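PDB 3X17: endoglucanase from Uncultured bacterium, which hydrolyses internal beta-1,4-glucosidic bonds of cellulose as a glycoside hydrolase family 9 endoglucanase with an N-terminal Ig-like domain. Local coordinates for residues L35-G40 against G80-R85; Y244-G249 against S326-Y331; R269-D274 against P316-P321; Q404-G409 against L447-L452; N486-P491 against R527-V532. One frame throughout, in Å; residues are numbered along the deposited sequence.

Contact 1 lies in the N-terminal Ig-like domain; the other four belong to the family 9 catalytic domain. Contacts 1, 2 and 4 are buried, contacts 3 and 5 partly buried, and waters bridge contacts 2, 3 and 5. Contacts 2 and 3 start from neighbouring strands of one sheet, 243-249 and 265-271, and both meet the long loop between helices 294-312 and 337-351; they touch through H245 and D274. The chemistry differs: backbone bonds between strands in contact 1, side chains reaching loop carbonyls in contact 2, mixed backbone and side-chain bonds in contact 3, apolar helix packing in contact 4, a carboxylate gripping a loop in contact 5. A salt bridge, D81 to R527, ties contact 1 to contact 5.

Contact 1: L35-G40 against G80-R85; sequences LALAPG and GDTLYR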
# COMPACT_ATOMS: atom_id res chain seq x y z
N LEU A 35 23.77 -3.35 11.80
CA LEU A 35 24.26 -4.46 12.58
C LEU A 35 23.42 -4.57 13.85
O LEU A 35 23.43 -3.67 14.68
CB LEU A 35 25.73 -4.23 12.97
CG LEU A 35 26.32 -5.31 13.90
CD1 LEU A 35 26.48 -6.63 13.13
CD2 LEU A 35 27.67 -4.86 14.48
N ALA A 36 22.64 -5.63 13.97
CA ALA A 36 21.81 -5.79 15.15
C ALA A 36 22.39 -6.90 16.00
O ALA A 36 22.56 -8.01 15.52
CB ALA A 36 20.36 -6.10 14.77
N LEU A 37 22.66 -6.59 17.26
CA LEU A 37 23.14 -7.59 18.21
C LEU A 37 22.02 -8.47 18.75
O LEU A 37 20.94 -7.99 19.11
CB LEU A 37 23.87 -6.93 19.39
CG LEU A 37 25.16 -6.21 19.05
CD1 LEU A 37 25.78 -5.59 20.31
CD2 LEU A 37 26.13 -7.17 18.37
N ALA A 38 22.33 -9.74 18.92
CA ALA A 38 21.56 -10.64 19.75
C ALA A 38 20.90 -10.00 20.97
O ALA A 38 21.57 -9.46 21.83
CB ALA A 38 22.47 -11.70 20.25
N PRO A 39 19.58 -10.10 21.06
CA PRO A 39 18.86 -9.59 22.25
C PRO A 39 19.51 -9.91 23.60
O PRO A 39 19.80 -9.00 24.38
CB PRO A 39 17.48 -10.24 22.13
CG PRO A 39 17.29 -10.46 20.63
CD PRO A 39 18.66 -10.41 19.96
N GLY A 40 19.77 -11.18 23.86
CA GLY A 40 20.72 -11.51 24.92
C GLY A 40 22.14 -11.22 24.47
O GLY A 40 22.82 -12.11 23.98
N GLY A 80 13.98 -2.84 20.89
CA GLY A 80 14.85 -3.23 22.00
C GLY A 80 16.28 -3.58 21.60
O GLY A 80 17.11 -3.82 22.46
N ASP A 81 16.57 -3.64 20.30
CA ASP A 81 17.89 -4.12 19.87
C ASP A 81 19.02 -3.13 20.14
O ASP A 81 18.80 -1.92 20.27
CB ASP A 81 17.91 -4.51 18.38
CG ASP A 81 16.97 -5.65 18.06
OD1 ASP A 81 16.40 -6.25 19.00
OD2 ASP A 81 16.81 -5.94 16.85
N THR A 82 20.23 -3.66 20.19
CA THR A 82 21.42 -2.85 20.09
C THR A 82 21.88 -2.81 18.64
O THR A 82 22.17 -3.86 18.05
CB THR A 82 22.54 -3.44 20.98
OG1 THR A 82 22.13 -3.36 22.34
CG2 THR A 82 23.84 -2.64 20.81
N LEU A 83 21.89 -1.60 18.07
CA LEU A 83 22.28 -1.41 16.67
C LEU A 83 23.60 -0.65 16.52
O LEU A 83 23.86 0.34 17.20
CB LEU A 83 21.17 -0.69 15.88
CG LEU A 83 19.75 -1.21 16.16
CD1 LEU A 83 18.71 -0.44 15.34
CD2 LEU A 83 19.70 -2.71 15.82
N TYR A 84 24.38 -1.07 15.53
CA TYR A 84 25.36 -0.21 14.90
C TYR A 84 24.94 -0.00 13.46
O TYR A 84 24.20 -0.81 12.91
CB TYR A 84 26.75 -0.86 14.96
CG TYR A 84 27.22 -1.15 16.38
CD1 TYR A 84 26.70 -2.23 17.10
CD2 TYR A 84 28.18 -0.35 16.99
CE1 TYR A 84 27.14 -2.50 18.40
CE2 TYR A 84 28.64 -0.64 18.29
CZ TYR A 84 28.10 -1.70 18.99
OH TYR A 84 28.49 -1.94 20.29
N ARG A 85 25.44 1.06 12.82
CA ARG A 85 25.07 1.34 11.44
C ARG A 85 26.18 1.96 10.61
O ARG A 85 27.06 2.66 11.14
CB ARG A 85 23.80 2.20 11.38
CG ARG A 85 23.97 3.65 11.78
CD ARG A 85 22.72 4.45 11.43
NE ARG A 85 21.52 3.81 11.96
CZ ARG A 85 20.57 3.23 11.23
NH1 ARG A 85 20.62 3.23 9.88
NH2 ARG A 85 19.56 2.63 11.85
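L35 and Y84 lie side by side and point the same way, from one face of the sheet. With CG of L35 anti to its backbone N (chi1 176°), the leucine's branch runs alongside the tyrosine, and its CD2 reaches CD1 of the Y84 ring at 3.8 Å. L37 stands on the same face and comes at that ring differently: its CD1 sits at the ring edge, near the plane, 3.9 Å from CE1 of Y84. The same methyl also meets CG2 of T82 at 3.6 Å, so L37 CD1 is wedged between threonine and tyrosine. On the other face A36 and L83 pair more simply, with CB of A36 3.6 Å from CD2 of L83. D81 brings OD2 near A36 CB, but its carboxylate is held by Y422 and, through a salt bridge, by R527.

The backbones fix this order. L35 and Y84 form a hydrogen-bonded antiparallel pair, L35 N to Y84 O at 2.8 Å and Y84 N to L35 O at 2.9 Å, while A36 faces L83 as a non-hydrogen-bonded pair. L37 N adds a nearly straight bond to T82 O, 2.9 Å long. W49 meets the Y84 ring edge-to-face, and M69 of the next strand touches both L35 and Y84. Strands 32-37 and 82-87 are thus antiparallel neighbours whose side chains alternate between two faces, as in the beta-sandwich of Ig-like domains.

Contact 2: Y244-G249 against S326-Y331; sequences YHKLAG and SGSGPY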
# COMPACT_ATOMS: atom_id res chain seq x y z
N TYR A 244 -22.64 0.05 -3.65
CA TYR A 244 -22.69 -1.12 -2.76
C TYR A 244 -21.35 -1.32 -2.09
O TYR A 244 -20.30 -0.91 -2.61
CB TYR A 244 -23.10 -2.40 -3.53
CG TYR A 244 -24.51 -2.33 -4.09
CD1 TYR A 244 -25.61 -2.30 -3.24
CD2 TYR A 244 -24.73 -2.21 -5.46
CE1 TYR A 244 -26.91 -2.21 -3.74
CE2 TYR A 244 -26.02 -2.12 -5.98
CZ TYR A 244 -27.10 -2.10 -5.11
OH TYR A 244 -28.39 -1.98 -5.61
N HIS A 245 -21.37 -1.98 -0.94
CA HIS A 245 -20.24 -1.95 -0.04
C HIS A 245 -19.20 -2.98 -0.44
O HIS A 245 -18.01 -2.74 -0.36
CB HIS A 245 -20.70 -2.21 1.39
CG HIS A 245 -19.58 -2.34 2.37
ND1 HIS A 245 -18.65 -1.34 2.58
CD2 HIS A 245 -19.34 -3.28 3.32
CE1 HIS A 245 -17.87 -1.67 3.59
NE2 HIS A 245 -18.24 -2.86 4.03
N LYS A 246 -19.65 -4.16 -0.83
CA LYS A 246 -18.74 -5.25 -1.05
C LYS A 246 -19.53 -6.42 -1.63
O LYS A 246 -20.78 -6.37 -1.71
CB LYS A 246 -18.08 -5.67 0.27
CG LYS A 246 -19.08 -6.28 1.28
CD LYS A 246 -18.39 -6.88 2.48
CE LYS A 246 -19.42 -7.23 3.57
NZ LYS A 246 -18.83 -8.07 4.67
N LEU A 247 -18.79 -7.41 -2.11
CA LEU A 247 -19.36 -8.54 -2.80
C LEU A 247 -18.62 -9.77 -2.34
O LEU A 247 -17.41 -9.87 -2.51
CB LEU A 247 -19.21 -8.36 -4.31
CG LEU A 247 -20.11 -9.25 -5.15
CD1 LEU A 247 -20.27 -8.60 -6.54
CD2 LEU A 247 -19.56 -10.68 -5.23
N ALA A 248 -19.34 -10.71 -1.76
CA ALA A 248 -18.65 -11.88 -1.21
C ALA A 248 -19.64 -13.02 -0.98
O ALA A 248 -20.84 -12.82 -1.07
CB ALA A 248 -17.91 -11.53 0.09
N GLY A 249 -19.10 -14.21 -0.72
CA GLY A 249 -19.92 -15.38 -0.34
C GLY A 249 -20.38 -15.23 1.08
O GLY A 249 -19.87 -14.37 1.82
N SER A 326 -20.08 -12.88 7.60
CA SER A 326 -19.97 -14.34 7.73
C SER A 326 -18.95 -14.94 6.76
O SER A 326 -18.48 -16.05 6.98
CB SER A 326 -21.33 -15.02 7.56
OG SER A 326 -21.79 -14.89 6.21
N GLY A 327 -18.63 -14.25 5.66
CA GLY A 327 -17.66 -14.78 4.70
C GLY A 327 -16.69 -13.75 4.11
O GLY A 327 -16.13 -13.95 3.02
N SER A 328 -16.54 -12.65 4.81
CA SER A 328 -15.76 -11.52 4.32
C SER A 328 -15.54 -10.55 5.48
O SER A 328 -16.23 -10.64 6.52
CB SER A 328 -16.46 -10.82 3.15
OG SER A 328 -17.68 -10.22 3.53
N GLY A 329 -14.55 -9.68 5.35
CA GLY A 329 -14.24 -8.72 6.41
C GLY A 329 -15.20 -7.54 6.37
O GLY A 329 -15.84 -7.30 5.35
N PRO A 330 -15.31 -6.79 7.48
CA PRO A 330 -16.32 -5.72 7.58
C PRO A 330 -15.99 -4.41 6.84
O PRO A 330 -16.90 -3.74 6.33
CB PRO A 330 -16.40 -5.46 9.10
CG PRO A 330 -15.09 -5.93 9.64
CD PRO A 330 -14.67 -7.09 8.78
N TYR A 331 -14.72 -4.01 6.84
CA TYR A 331 -14.34 -2.63 6.47
C TYR A 331 -15.39 -1.65 6.96
O TYR A 331 -15.95 -0.86 6.18
CB TYR A 331 -14.11 -2.48 4.95
CG TYR A 331 -12.86 -3.19 4.48
CD1 TYR A 331 -11.62 -2.91 5.04
CD2 TYR A 331 -12.93 -4.25 3.57
CE1 TYR A 331 -10.47 -3.62 4.68
CE2 TYR A 331 -11.77 -4.97 3.17
CZ TYR A 331 -10.55 -4.65 3.74
OH TYR A 331 -9.39 -5.33 3.38
O HOH W 1 -16.73 -15.40 0.75
O HOH W 2 -19.75 -12.35 3.70
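H245 and K246 supply the direct hydrogen bonds to the loop 326-331, each reaching a backbone carbonyl. NE2 of H245 donates to P330 O at 2.8 Å, with the oxygen almost in the imidazole plane and the donor tilted 29° from the carbonyl plane. The ring's other nitrogen, ND1, is engaged by D274, so the imidazole is gripped from two sides. K246 runs out extended beyond CG, and its NZ makes a 2.7 Å bond to S328 OG. A longer one, 3.2 Å, goes from NZ to G329 O and arrives well above that carbonyl plane. D324 O also accepts from the ammonium, while Y268 offers it a cation-pi contact; a buried positive charge is thus surrounded by oxygens and an aromatic ring.

Water supplies a second kind of link. One molecule donates to G249 O, accepts from G327 N and lies 3.0 Å from S328 OG, joining the end of the strand to the loop where the two backbones do not bond directly.

Van der Waals contact is slight: A248 CB and S328 CB are tight at 3.5 Å, and Y331 CB lies more loosely, 4.1 Å from H245 CE1.

Within the family 9 domain, strand 243-249 runs between strands 265-271 and 182-183 in a small mixed sheet. The loop leads from helix 294-312 toward helix 337-351, and Y331 rests on helix 184-200.

Contact 3: R269-D274 against P316-P321; sequences RITTQD and PILDYP
T272 and I317 grip each other twice: T272 N donates to I317 O at 3.0 Å, and I317 N donates to T272 OG1 at 2.9 Å. The hydroxyl faces the loop because OG1 sits between the backbone N and the carbonyl carbon (chi1 49°), and D336 is a further partner for it. Next along, NE2 of Q273 donates to Y320 OH at 3.0 Å. The phenol oxygen lies close to the Q273 amide plane, and NE2 comes in at the edge of the Y320 ring; amide and ring planes are 42° apart. D333 O also bonds to that hydroxyl and K277 to Q273 OE1, so both groups are anchored beyond this pair. T271 OG1 is buried without a polar partner.

Waters extend the polar network outward. One donates to I270 O and accepts from D319 N; another bridges R269 NH1 to D319 OD2, whose direct separation of 4.5 Å is too long for a salt bridge.

Packing finishes the contact. CG of P321 lies over one guanidinium face of R269, 3.6 Å above the plane and toward its rim. CD1 of I270 meets CD1 of I317 at 3.8 Å, and CG of Q273 touches CD2 of L318 at 3.6 Å.

D333 and D339 are calcium ligands, so this corner of the family 9 domain borders a calcium site. Strand 265-271 gives way to helix 272-288 here; F310 of helix 294-312 backs both isoleucines, while R340 and D339 of helix 337-351 touch T272 and Q273.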
# COMPACT_ATOMS: atom_id res chain seq x y z
N ARG A 269 -25.09 -4.16 1.13
CA ARG A 269 -25.88 -2.95 1.03
C ARG A 269 -25.00 -1.72 0.85
O ARG A 269 -23.82 -1.74 1.22
CB ARG A 269 -26.70 -2.78 2.31
CG ARG A 269 -25.83 -2.41 3.52
CD ARG A 269 -26.64 -2.33 4.79
NE ARG A 269 -27.29 -3.60 5.08
CZ ARG A 269 -28.41 -3.72 5.77
NH1 ARG A 269 -29.00 -2.65 6.30
NH2 ARG A 269 -28.93 -4.93 5.96
N ILE A 270 -25.56 -0.67 0.27
CA ILE A 270 -24.81 0.55 0.04
C ILE A 270 -24.33 1.20 1.35
O ILE A 270 -24.93 1.01 2.42
CB ILE A 270 -25.58 1.59 -0.77
CG1 ILE A 270 -26.84 2.03 -0.02
CG2 ILE A 270 -25.94 1.04 -2.16
CD1 ILE A 270 -26.80 3.46 0.54
N THR A 271 -23.38 2.11 1.19
CA THR A 271 -22.82 2.88 2.27
C THR A 271 -22.46 4.24 1.66
O THR A 271 -22.12 4.32 0.47
CB THR A 271 -21.55 2.15 2.70
OG1 THR A 271 -21.77 1.42 3.92
CG2 THR A 271 -20.39 3.03 2.76
N THR A 272 -22.62 5.31 2.44
CA THR A 272 -22.23 6.65 1.98
C THR A 272 -20.71 6.84 1.91
O THR A 272 -20.25 7.50 0.99
CB THR A 272 -22.85 7.77 2.84
OG1 THR A 272 -22.65 7.48 4.23
CG2 THR A 272 -24.35 7.85 2.57
N GLN A 273 -19.93 6.27 2.84
CA GLN A 273 -18.46 6.31 2.69
C GLN A 273 -17.97 5.67 1.40
O GLN A 273 -17.07 6.20 0.74
CB GLN A 273 -17.71 5.74 3.93
CG GLN A 273 -17.99 4.28 4.26
CD GLN A 273 -16.94 3.32 3.72
OE1 GLN A 273 -16.04 3.72 2.96
NE2 GLN A 273 -17.06 2.04 4.07
N ASP A 274 -18.54 4.53 1.03
CA ASP A 274 -18.18 3.89 -0.22
C ASP A 274 -18.60 4.76 -1.39
O ASP A 274 -17.88 4.85 -2.39
CB ASP A 274 -18.81 2.49 -0.35
CG ASP A 274 -18.16 1.46 0.58
OD1 ASP A 274 -16.92 1.31 0.51
OD2 ASP A 274 -18.90 0.76 1.33
N PRO A 316 -25.62 10.25 6.70
CA PRO A 316 -24.73 9.11 6.82
C PRO A 316 -25.51 7.81 6.69
O PRO A 316 -26.53 7.64 7.34
CB PRO A 316 -24.19 9.27 8.24
CG PRO A 316 -24.14 10.78 8.42
CD PRO A 316 -25.41 11.24 7.77
N ILE A 317 -25.03 6.90 5.85
CA ILE A 317 -25.53 5.54 5.86
C ILE A 317 -24.35 4.60 6.06
O ILE A 317 -23.61 4.29 5.12
CB ILE A 317 -26.26 5.19 4.54
CG1 ILE A 317 -27.43 6.16 4.34
CG2 ILE A 317 -26.76 3.72 4.55
CD1 ILE A 317 -28.15 6.02 3.01
N LEU A 318 -24.19 4.14 7.29
CA LEU A 318 -23.00 3.43 7.64
C LEU A 318 -23.37 2.21 8.47
O LEU A 318 -22.89 2.04 9.59
CB LEU A 318 -22.05 4.36 8.40
CG LEU A 318 -21.60 5.57 7.54
CD1 LEU A 318 -20.92 6.66 8.35
CD2 LEU A 318 -20.69 5.14 6.42
N ASP A 319 -24.21 1.35 7.92
CA ASP A 319 -24.65 0.15 8.64
C ASP A 319 -23.86 -1.07 8.23
O ASP A 319 -23.82 -1.42 7.04
CB ASP A 319 -26.13 -0.12 8.36
CG ASP A 319 -27.01 1.03 8.78
OD1 ASP A 319 -26.79 1.57 9.89
OD2 ASP A 319 -27.93 1.36 8.02
N TYR A 320 -23.33 -1.76 9.21
CA TYR A 320 -22.49 -2.92 8.98
C TYR A 320 -22.98 -4.11 9.83
O TYR A 320 -22.33 -4.50 10.79
CB TYR A 320 -21.01 -2.61 9.28
CG TYR A 320 -20.45 -1.43 8.48
CD1 TYR A 320 -20.07 -1.57 7.16
CD2 TYR A 320 -20.33 -0.17 9.06
CE1 TYR A 320 -19.56 -0.49 6.43
CE2 TYR A 320 -19.87 0.92 8.34
CZ TYR A 320 -19.43 0.75 7.05
OH TYR A 320 -18.95 1.83 6.35
N PRO A 321 -24.12 -4.70 9.44
CA PRO A 321 -24.68 -5.75 10.30
C PRO A 321 -23.65 -6.86 10.50
O PRO A 321 -22.99 -7.29 9.55
CB PRO A 321 -25.87 -6.29 9.50
CG PRO A 321 -26.07 -5.37 8.36
CD PRO A 321 -24.80 -4.61 8.14
O HOH W 3 -22.50 -2.31 4.28
O HOH W 4 -28.48 0.54 5.74
O HOH W 5 -25.06 0.63 5.28

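Contact 4: Q404-G409 against L447-L452; sequences QRILEG and LFAHHL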
# COMPACT_ATOMS: atom_id res chain seq x y z
N GLN A 404 -0.14 23.81 5.91
CA GLN A 404 0.35 23.65 7.28
C GLN A 404 0.11 22.23 7.85
O GLN A 404 0.99 21.65 8.50
CB GLN A 404 -0.30 24.72 8.17
CG GLN A 404 -0.22 24.41 9.67
CD GLN A 404 -1.58 24.16 10.32
OE1 GLN A 404 -1.65 23.75 11.49
NE2 GLN A 404 -2.67 24.40 9.57
N ARG A 405 -1.09 21.68 7.64
CA ARG A 405 -1.35 20.30 8.06
C ARG A 405 -0.49 19.28 7.33
O ARG A 405 0.04 18.35 7.95
CB ARG A 405 -2.84 19.98 7.96
CG ARG A 405 -3.69 20.99 8.71
CD ARG A 405 -4.77 20.34 9.53
NE ARG A 405 -4.86 20.92 10.86
CZ ARG A 405 -5.55 22.02 11.18
NH1 ARG A 405 -6.21 22.72 10.26
NH2 ARG A 405 -5.57 22.42 12.45
N ILE A 406 -0.24 19.51 6.04
CA ILE A 406 0.62 18.59 5.29
C ILE A 406 2.04 18.57 5.86
O ILE A 406 2.64 17.50 6.04
CB ILE A 406 0.62 18.94 3.79
CG1 ILE A 406 -0.74 18.64 3.18
CG2 ILE A 406 1.72 18.15 3.05
CD1 ILE A 406 -0.92 19.10 1.73
N LEU A 407 2.57 19.76 6.19
CA LEU A 407 3.94 19.84 6.69
C LEU A 407 4.07 19.34 8.13
O LEU A 407 5.06 18.69 8.49
CB LEU A 407 4.50 21.26 6.55
CG LEU A 407 4.48 21.85 5.12
CD1 LEU A 407 4.82 23.34 5.19
CD2 LEU A 407 5.47 21.12 4.18
N GLU A 408 3.05 19.61 8.93
CA GLU A 408 2.96 19.08 10.28
C GLU A 408 2.88 17.52 10.29
O GLU A 408 3.58 16.86 11.05
CB GLU A 408 1.80 19.74 11.06
CG GLU A 408 1.59 19.23 12.48
CD GLU A 408 2.84 19.33 13.37
OE1 GLU A 408 3.72 20.18 13.09
OE2 GLU A 408 2.95 18.55 14.36
N GLY A 409 2.09 16.95 9.38
CA GLY A 409 1.97 15.49 9.28
C GLY A 409 3.30 14.81 9.00
O GLY A 409 3.74 13.90 9.73
N LEU A 447 6.77 12.14 1.58
CA LEU A 447 6.92 12.54 0.21
C LEU A 447 5.98 13.66 -0.18
O LEU A 447 6.30 14.44 -1.07
CB LEU A 447 6.80 11.36 -0.74
CG LEU A 447 7.92 10.31 -0.67
CD1 LEU A 447 7.61 9.11 -1.55
CD2 LEU A 447 9.29 10.91 -0.99
N PHE A 448 4.78 13.73 0.40
CA PHE A 448 3.87 14.84 0.07
C PHE A 448 4.53 16.17 0.50
O PHE A 448 4.50 17.15 -0.24
CB PHE A 448 2.53 14.71 0.78
CG PHE A 448 1.58 13.71 0.15
CD1 PHE A 448 1.79 13.21 -1.14
CD2 PHE A 448 0.45 13.29 0.83
CE1 PHE A 448 0.90 12.30 -1.71
CE2 PHE A 448 -0.48 12.40 0.24
CZ PHE A 448 -0.24 11.91 -1.03
N ALA A 449 5.05 16.20 1.72
CA ALA A 449 5.69 17.37 2.30
C ALA A 449 6.95 17.73 1.51
O ALA A 449 7.11 18.87 1.06
CB ALA A 449 6.03 17.12 3.80
N HIS A 450 7.76 16.73 1.21
CA HIS A 450 8.89 16.88 0.31
C HIS A 450 8.50 17.54 -1.02
O HIS A 450 9.29 18.28 -1.60
CB HIS A 450 9.54 15.52 0.04
CG HIS A 450 10.71 15.59 -0.90
ND1 HIS A 450 11.89 16.24 -0.57
CD2 HIS A 450 10.88 15.13 -2.16
CE1 HIS A 450 12.76 16.10 -1.55
NE2 HIS A 450 12.16 15.47 -2.55
N HIS A 451 7.32 17.22 -1.51
CA HIS A 451 6.89 17.75 -2.79
C HIS A 451 6.55 19.25 -2.68
O HIS A 451 6.77 20.01 -3.64
CB HIS A 451 5.71 16.95 -3.33
CG HIS A 451 5.31 17.34 -4.71
ND1 HIS A 451 4.48 18.40 -4.98
CD2 HIS A 451 5.72 16.87 -5.92
CE1 HIS A 451 4.36 18.56 -6.29
NE2 HIS A 451 5.11 17.65 -6.88
N LEU A 452 6.04 19.67 -1.53
CA LEU A 452 5.70 21.09 -1.31
C LEU A 452 6.94 21.94 -1.01
O LEU A 452 7.01 23.12 -1.35
CB LEU A 452 4.72 21.23 -0.15
CG LEU A 452 3.31 20.66 -0.28
CD1 LEU A 452 2.56 21.13 0.91
CD2 LEU A 452 2.62 21.12 -1.57
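I406 meets L452 across the helix pair with the two side chains at about a right angle, CG2 of I406 lying 3.8 Å from CD1 of L452. In I406, CG2 is anti to the backbone N while CG1 is anti to the carbonyl carbon (chi1 -69°), which leaves the CG2 branch to do most of the touching. It also reaches CB of F448 at 4.2 Å. CD1 of L452 faces I406, with CB and CD1 of I406 each 4.1 Å from it as well.

This is helix-on-helix packing within the (alpha/alpha)6 barrel of the catalytic domain, between helices 396-418 and 435-452. Their segments 404-409 and 447-452 run at 125° to each other, the axes 8.5 Å apart, and between these two segments the side-chain contacts are all apolar. The backbones come nearest at L407 and A449, where the small alanine lets the CA atoms approach to 5.3 Å. CD2 of L407 lies 4.1 Å from A449 CB. The ring of F448 turns away from I406 to stack on F385, while V388 and T389 of helix 381-390 pack against L452, and Y371 touches both I406 and F448.

Contact 5: N486-P491 against R527-V532; sequences NPPRNP and RGYADV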
# COMPACT_ATOMS: atom_id res chain seq x y z
N ASN A 486 14.77 -13.43 1.63
CA ASN A 486 13.93 -14.04 2.67
C ASN A 486 12.46 -13.55 2.67
O ASN A 486 11.96 -13.06 3.69
CB ASN A 486 14.58 -13.89 4.07
CG ASN A 486 13.81 -14.65 5.17
OD1 ASN A 486 13.03 -15.54 4.85
ND2 ASN A 486 13.99 -14.27 6.44
N PRO A 487 11.78 -13.65 1.52
CA PRO A 487 10.40 -13.26 1.39
C PRO A 487 9.44 -14.20 2.15
O PRO A 487 9.88 -15.20 2.73
CB PRO A 487 10.17 -13.38 -0.12
CG PRO A 487 11.07 -14.53 -0.53
CD PRO A 487 12.29 -14.32 0.30
N PRO A 488 8.14 -13.87 2.16
CA PRO A 488 7.12 -14.75 2.72
C PRO A 488 6.88 -15.97 1.84
O PRO A 488 6.40 -15.85 0.73
CB PRO A 488 5.88 -13.87 2.74
CG PRO A 488 6.39 -12.47 2.67
CD PRO A 488 7.58 -12.57 1.78
N ARG A 489 7.23 -17.15 2.34
CA ARG A 489 7.04 -18.37 1.59
C ARG A 489 5.65 -18.96 1.82
O ARG A 489 5.18 -19.74 1.01
CB ARG A 489 8.10 -19.39 2.00
CG ARG A 489 9.42 -19.18 1.28
CD ARG A 489 10.55 -19.75 2.10
NE ARG A 489 11.80 -19.12 1.67
CZ ARG A 489 12.46 -18.19 2.36
NH1 ARG A 489 12.06 -17.84 3.58
NH2 ARG A 489 13.60 -17.73 1.88
N ASN A 490 5.01 -18.58 2.91
CA ASN A 490 3.75 -19.19 3.28
C ASN A 490 2.68 -18.15 3.50
O ASN A 490 2.06 -18.14 4.55
CB ASN A 490 3.93 -19.99 4.58
CG ASN A 490 5.04 -21.03 4.48
OD1 ASN A 490 5.07 -21.82 3.54
ND2 ASN A 490 5.99 -20.99 5.41
N PRO A 491 2.48 -17.27 2.53
CA PRO A 491 1.51 -16.19 2.73
C PRO A 491 0.08 -16.71 2.91
O PRO A 491 -0.31 -17.69 2.26
CB PRO A 491 1.60 -15.41 1.42
CG PRO A 491 2.01 -16.41 0.42
CD PRO A 491 2.99 -17.30 1.15
N ARG A 527 8.71 -7.53 15.97
CA ARG A 527 8.93 -8.95 15.90
C ARG A 527 7.65 -9.78 15.86
O ARG A 527 7.73 -11.01 15.78
CB ARG A 527 9.81 -9.42 17.04
CG ARG A 527 11.28 -9.24 16.77
CD ARG A 527 12.08 -9.81 17.93
NE ARG A 527 13.50 -9.74 17.66
CZ ARG A 527 14.25 -8.68 17.93
NH1 ARG A 527 13.70 -7.63 18.52
NH2 ARG A 527 15.53 -8.68 17.63
N GLY A 528 6.49 -9.13 15.92
CA GLY A 528 5.21 -9.86 15.98
C GLY A 528 4.69 -10.40 14.65
O GLY A 528 3.65 -9.99 14.18
N TYR A 529 5.43 -11.30 14.03
CA TYR A 529 5.09 -11.74 12.66
C TYR A 529 5.47 -13.20 12.50
O TYR A 529 6.50 -13.61 13.01
CB TYR A 529 5.85 -10.92 11.61
CG TYR A 529 5.93 -11.59 10.25
CD1 TYR A 529 4.96 -11.36 9.28
CD2 TYR A 529 7.00 -12.43 9.92
CE1 TYR A 529 5.05 -11.95 8.01
CE2 TYR A 529 7.09 -13.04 8.65
CZ TYR A 529 6.08 -12.83 7.72
OH TYR A 529 6.15 -13.42 6.46
N ALA A 530 4.74 -13.93 11.68
CA ALA A 530 5.10 -15.34 11.40
C ALA A 530 4.83 -15.73 9.97
O ALA A 530 3.71 -15.61 9.48
CB ALA A 530 4.36 -16.29 12.35
N ASP A 531 5.84 -16.27 9.31
CA ASP A 531 5.65 -16.67 7.92
C ASP A 531 4.92 -18.01 7.84
O ASP A 531 5.50 -19.02 7.48
CB ASP A 531 6.98 -16.70 7.16
CG ASP A 531 6.80 -17.00 5.67
OD1 ASP A 531 5.63 -17.05 5.19
OD2 ASP A 531 7.83 -17.15 4.98
N VAL A 532 3.63 -18.01 8.11
CA VAL A 532 2.87 -19.24 8.03
C VAL A 532 1.48 -18.94 7.48
O VAL A 532 0.93 -17.85 7.73
CB VAL A 532 2.75 -19.93 9.43
CG1 VAL A 532 2.02 -19.03 10.41
CG2 VAL A 532 1.99 -21.23 9.29
O HOH W 6 9.76 -18.88 5.60
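The D531 carboxylate faces the backbone of R489 and N490 and takes one N-H on each oxygen. OD2 accepts from R489 N at 2.7 Å through its syn lone pair; OD1 accepts from N490 N at 2.8 Å, also on the syn side but 24° out of the carboxylate plane. At the edge of the R489 guanidinium, near its plane, lie N486 OD1 and a water. NH1 donates to N486 OD1 at 2.8 Å, and the water accepts from NH1 while donating to D531 OD2. The N490 amide, turned 41° from the carboxylate, sends ND2 to D531 O at 2.9 Å with the oxygen nearly in the amide plane, so side chain and main chain of D531 are both held.

D531 is the centre of an inverse gamma turn, closed by V532 N to A530 O, in an irregular loop of the family 9 domain. Its CG is anti to the backbone N (chi1 -175°), and from there the carboxylate meets two successive amides of the proline-rich loop 486-491. K477 forms a salt bridge with OD2 and N539 bonds to OD1, so each oxygen has a further partner.

Beside this polar core, the hydroxyl of Y529, bonded to N539, rests 3.8 Å from P488 CB, the two side chains crossing at about a right angle. Y479 meets the Y529 ring edge-to-face.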